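Local atomic coordinates of putative acetamidase/formamidase (Yersinia enterocolitica subsp. palearctica serotype O:3, PDB entry 5UBU), a protein that probably hydrolyses carbon-nitrogen bonds in linear amides such as acetamide or formamide, and carries bound sodium ions. Residues G99-R112 with F237-W251. Residues are numbered along the deposited sequence; the frame is centred on the assembly and turned at random.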
# COMPACT_ATOMS: atom_id res chain seq x y z
N GLY B 99 -11.27 23.45 -18.14
CA GLY B 99 -11.31 24.42 -17.04
C GLY B 99 -12.72 24.54 -16.48
O GLY B 99 -12.90 25.09 -15.39
N ASP B 100 -13.71 24.04 -17.23
CA ASP B 100 -15.11 24.06 -16.80
C ASP B 100 -15.43 22.81 -15.98
O ASP B 100 -14.55 21.97 -15.74
CB ASP B 100 -16.07 24.15 -18.00
CG ASP B 100 -15.96 25.47 -18.75
OD1 ASP B 100 -15.35 26.42 -18.21
OD2 ASP B 100 -16.52 25.58 -19.87
N VAL B 101 -16.68 22.72 -15.55
CA VAL B 101 -17.15 21.59 -14.76
C VAL B 101 -18.54 21.20 -15.21
O VAL B 101 -19.40 22.06 -15.41
CB VAL B 101 -17.20 21.95 -13.26
CG1 VAL B 101 -17.87 20.85 -12.45
CG2 VAL B 101 -15.80 22.20 -12.73
N ILE B 102 -18.76 19.89 -15.37
CA ILE B 102 -20.06 19.37 -15.74
C ILE B 102 -20.75 18.99 -14.44
O ILE B 102 -20.18 18.26 -13.64
CB ILE B 102 -19.96 18.11 -16.60
CG1 ILE B 102 -19.21 18.38 -17.90
CG2 ILE B 102 -21.35 17.54 -16.90
CD1 ILE B 102 -19.87 19.41 -18.81
N ALA B 103 -21.96 19.50 -14.22
CA ALA B 103 -22.73 19.17 -13.03
C ALA B 103 -23.77 18.16 -13.47
O ALA B 103 -24.55 18.43 -14.38
CB ALA B 103 -23.39 20.41 -12.46
N VAL B 104 -23.79 16.99 -12.85
CA VAL B 104 -24.74 15.94 -13.21
C VAL B 104 -25.65 15.65 -12.03
O VAL B 104 -25.23 15.04 -11.04
CB VAL B 104 -24.03 14.64 -13.64
CG1 VAL B 104 -25.06 13.58 -14.04
CG2 VAL B 104 -23.07 14.91 -14.78
N TYR B 105 -26.90 16.10 -12.13
CA TYR B 105 -27.89 15.85 -11.08
C TYR B 105 -28.73 14.66 -11.47
O TYR B 105 -29.39 14.67 -12.50
CB TYR B 105 -28.76 17.09 -10.84
CG TYR B 105 -29.94 16.81 -9.94
CD1 TYR B 105 -29.75 16.40 -8.63
CD2 TYR B 105 -31.25 16.99 -10.39
CE1 TYR B 105 -30.82 16.12 -7.79
CE2 TYR B 105 -32.33 16.72 -9.55
CZ TYR B 105 -32.11 16.29 -8.26
OH TYR B 105 -33.16 16.01 -7.42
N ILE B 106 -28.71 13.61 -10.65
CA ILE B 106 -29.50 12.41 -10.92
C ILE B 106 -30.88 12.61 -10.30
O ILE B 106 -31.00 12.80 -9.09
CB ILE B 106 -28.81 11.15 -10.36
CG1 ILE B 106 -27.39 11.02 -10.93
CG2 ILE B 106 -29.65 9.92 -10.69
CD1 ILE B 106 -26.57 9.89 -10.33
N GLU B 107 -31.92 12.59 -11.13
CA GLU B 107 -33.28 12.79 -10.64
C GLU B 107 -33.89 11.50 -10.14
O GLU B 107 -34.49 11.47 -9.06
CB GLU B 107 -34.21 13.33 -11.73
CG GLU B 107 -33.87 14.70 -12.27
CD GLU B 107 -34.90 15.19 -13.26
OE1 GLU B 107 -34.68 16.25 -13.89
OE2 GLU B 107 -35.93 14.50 -13.43
N SER B 108 -33.76 10.46 -10.96
CA SER B 108 -34.35 9.17 -10.67
C SER B 108 -33.68 8.02 -11.41
O SER B 108 -33.00 8.22 -12.42
CB SER B 108 -35.82 9.20 -11.06
OG SER B 108 -35.97 9.54 -12.42
N MSE B 109 -33.88 6.81 -10.87
CA MSE B 109 -33.33 5.59 -11.43
C MSE B 109 -34.33 4.49 -11.21
O MSE B 109 -34.67 4.18 -10.07
CB MSE B 109 -32.01 5.25 -10.74
CG MSE B 109 -30.90 6.22 -11.11
SE MSE B 109 -29.22 5.66 -10.25
CE MSE B 109 -28.90 4.01 -11.27
N LEU B 110 -34.83 3.91 -12.30
CA LEU B 110 -35.82 2.83 -12.21
C LEU B 110 -35.28 1.61 -12.96
O LEU B 110 -34.47 1.76 -13.87
CB LEU B 110 -37.14 3.27 -12.84
CG LEU B 110 -37.81 4.53 -12.27
CD1 LEU B 110 -39.02 4.91 -13.09
CD2 LEU B 110 -38.15 4.33 -10.79
N PRO B 111 -35.72 0.40 -12.57
CA PRO B 111 -35.26 -0.78 -13.30
C PRO B 111 -35.91 -0.82 -14.66
O PRO B 111 -37.08 -0.45 -14.80
CB PRO B 111 -35.70 -1.96 -12.41
CG PRO B 111 -36.75 -1.41 -11.51
CD PRO B 111 -36.51 0.06 -11.37
N ARG B 112 -35.16 -1.26 -15.67
CA ARG B 112 -35.63 -1.32 -17.04
C ARG B 112 -35.93 -2.75 -17.47
O ARG B 112 -35.21 -3.67 -17.09
CB ARG B 112 -34.57 -0.67 -17.94
CG ARG B 112 -35.01 -0.39 -19.37
CD ARG B 112 -34.01 0.52 -20.07
NE ARG B 112 -32.69 -0.09 -20.20
CZ ARG B 112 -32.29 -0.85 -21.22
NH1 ARG B 112 -33.08 -1.10 -22.26
NH2 ARG B 112 -31.05 -1.34 -21.22
N PHE B 237 -27.67 -3.90 -12.69
CA PHE B 237 -28.94 -3.94 -13.43
C PHE B 237 -29.03 -2.89 -14.54
O PHE B 237 -28.28 -1.92 -14.57
CB PHE B 237 -30.15 -3.85 -12.47
CG PHE B 237 -30.47 -2.45 -11.99
CD1 PHE B 237 -29.57 -1.72 -11.25
CD2 PHE B 237 -31.73 -1.90 -12.21
CE1 PHE B 237 -29.88 -0.44 -10.79
CE2 PHE B 237 -32.04 -0.63 -11.74
CZ PHE B 237 -31.12 0.09 -11.03
N ALA B 238 -29.95 -3.14 -15.47
CA ALA B 238 -30.24 -2.25 -16.58
C ALA B 238 -31.25 -1.25 -16.02
O ALA B 238 -32.22 -1.66 -15.37
CB ALA B 238 -30.82 -3.04 -17.74
N SER B 239 -31.04 0.05 -16.28
CA SER B 239 -31.92 1.08 -15.72
C SER B 239 -32.34 2.19 -16.67
O SER B 239 -31.79 2.34 -17.76
CB SER B 239 -31.20 1.80 -14.58
OG SER B 239 -30.16 2.64 -15.07
N ILE B 240 -33.31 2.96 -16.19
CA ILE B 240 -33.82 4.14 -16.86
C ILE B 240 -33.36 5.23 -15.90
O ILE B 240 -34.04 5.52 -14.91
CB ILE B 240 -35.35 4.15 -17.01
CG1 ILE B 240 -35.82 2.93 -17.82
CG2 ILE B 240 -35.80 5.44 -17.69
CD1 ILE B 240 -37.32 2.82 -17.99
N THR B 241 -32.19 5.80 -16.17
CA THR B 241 -31.60 6.84 -15.34
C THR B 241 -31.87 8.19 -15.97
O THR B 241 -31.48 8.43 -17.11
CB THR B 241 -30.08 6.64 -15.19
OG1 THR B 241 -29.83 5.39 -14.55
CG2 THR B 241 -29.46 7.76 -14.39
N THR B 242 -32.53 9.07 -15.22
CA THR B 242 -32.84 10.41 -15.68
C THR B 242 -31.92 11.40 -14.98
O THR B 242 -31.87 11.44 -13.75
CB THR B 242 -34.31 10.79 -15.43
OG1 THR B 242 -35.16 9.89 -16.15
CG2 THR B 242 -34.62 12.21 -15.90
N ILE B 243 -31.19 12.19 -15.77
CA ILE B 243 -30.25 13.17 -15.24
C ILE B 243 -30.49 14.57 -15.80
O ILE B 243 -31.12 14.73 -16.85
CB ILE B 243 -28.78 12.78 -15.57
CG1 ILE B 243 -28.55 12.70 -17.08
CG2 ILE B 243 -28.44 11.44 -14.92
CD1 ILE B 243 -27.14 12.34 -17.47
N LYS B 244 -29.99 15.57 -15.08
CA LYS B 244 -30.07 16.97 -15.50
C LYS B 244 -28.59 17.37 -15.53
O LYS B 244 -27.89 17.28 -14.52
CB LYS B 244 -30.86 17.84 -14.51
CG LYS B 244 -31.59 19.04 -15.11
CD LYS B 244 -31.68 20.28 -14.23
CE LYS B 244 -32.75 21.26 -14.69
NZ LYS B 244 -32.51 22.64 -14.18
N VAL B 245 -28.10 17.78 -16.69
CA VAL B 245 -26.70 18.15 -16.86
C VAL B 245 -26.58 19.65 -17.07
O VAL B 245 -27.27 20.20 -17.93
CB VAL B 245 -26.12 17.41 -18.09
CG1 VAL B 245 -24.64 17.74 -18.27
CG2 VAL B 245 -26.33 15.91 -17.94
N ASP B 246 -25.72 20.30 -16.30
CA ASP B 246 -25.54 21.74 -16.43
C ASP B 246 -24.03 22.00 -16.50
O ASP B 246 -23.22 21.06 -16.39
CB ASP B 246 -26.24 22.49 -15.29
CG ASP B 246 -26.63 23.95 -15.68
OD1 ASP B 246 -25.93 24.60 -16.50
OD2 ASP B 246 -27.65 24.47 -15.13
N LEU B 247 -23.64 23.25 -16.74
CA LEU B 247 -22.25 23.62 -16.91
C LEU B 247 -21.85 24.81 -16.05
O LEU B 247 -22.53 25.83 -16.06
CB LEU B 247 -22.03 23.99 -18.38
CG LEU B 247 -20.63 24.38 -18.86
CD1 LEU B 247 -19.69 23.20 -18.75
CD2 LEU B 247 -20.71 24.87 -20.29
N ILE B 248 -20.75 24.65 -15.31
CA ILE B 248 -20.19 25.71 -14.46
C ILE B 248 -18.91 26.14 -15.15
O ILE B 248 -18.01 25.34 -15.39
CB ILE B 248 -19.92 25.23 -13.02
CG1 ILE B 248 -21.23 24.84 -12.33
CG2 ILE B 248 -19.23 26.34 -12.23
CD1 ILE B 248 -21.04 24.06 -11.05
N LYS B 249 -18.82 27.42 -15.47
CA LYS B 249 -17.68 27.96 -16.19
C LYS B 249 -16.50 28.30 -15.30
O LYS B 249 -16.66 28.83 -14.21
CB LYS B 249 -18.09 29.23 -16.94
CG LYS B 249 -19.23 29.06 -17.94
CD LYS B 249 -18.95 28.12 -19.10
CE LYS B 249 -17.85 28.65 -20.03
NZ LYS B 249 -17.64 27.77 -21.20
N ASN B 250 -15.31 27.98 -15.80
CA ASN B 250 -14.04 28.32 -15.17
C ASN B 250 -13.96 28.04 -13.65
O ASN B 250 -13.81 28.95 -12.85
CB ASN B 250 -13.77 29.80 -15.48
CG ASN B 250 -12.35 30.23 -15.19
OD1 ASN B 250 -11.41 29.43 -15.25
ND2 ASN B 250 -12.17 31.51 -14.92
N TRP B 251 -14.09 26.76 -13.29
CA TRP B 251 -14.01 26.29 -11.90
C TRP B 251 -13.00 25.15 -11.94
O TRP B 251 -13.31 24.04 -12.34
CB TRP B 251 -15.39 25.89 -11.37
CG TRP B 251 -15.43 25.45 -9.94
CD1 TRP B 251 -14.70 25.96 -8.91
CD2 TRP B 251 -16.34 24.51 -9.35
NE1 TRP B 251 -15.04 25.34 -7.73
CE2 TRP B 251 -16.05 24.45 -7.97
CE3 TRP B 251 -17.36 23.70 -9.86
CZ2 TRP B 251 -16.75 23.60 -7.09
CZ3 TRP B 251 -18.05 22.84 -8.99
CH2 TRP B 251 -17.73 22.81 -7.62
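D100 grips the residues just past the C-terminal end of strand 239-248 through both carboxylate oxygens. OD2 receives K249 NZ on its syn side at 2.8 Å, a salt bridge, while OD1 takes the backbone N of N250 in a nearly straight bond (175°). An aspartate suits the place: with CG beside its own backbone N (chi1 -66°), its short chain brings the carboxylate to both donors, and OD2 also accepts E97 N. From there the backbones pair as antiparallel strands, their directions 171° apart, from V101 opposite I248 to L110 opposite I240. E107 and S108 both face T242, a classic beta bulge: E107 N binds T242 O (2.9 Å) and T242 N binds S108 O. The two strands lie centrally in a large mixed sheet, with 55-59 beyond 239-248 and 203-208 beyond 101-111. Branched aliphatic residues suit the buried face shared by I102, V104 and I106, where I102 CG2 meets V245 CG1 at 3.6 Å; strands 169-175 and 214-222 cover this side. On the opposite face V101 CG2 lies against W251 CE3 (3.6 Å). E107 runs extended past T242, its OE2 3.6 Å from T242 CG2, while OE1 makes the salt bridge to R55 NE. F237 turns its ring edge to P111, CE2 lying 3.6 Å from P111 CA. R112 has the length for two tasks: its methylenes lie on I240 CG1 while NH2 reaches T60 O.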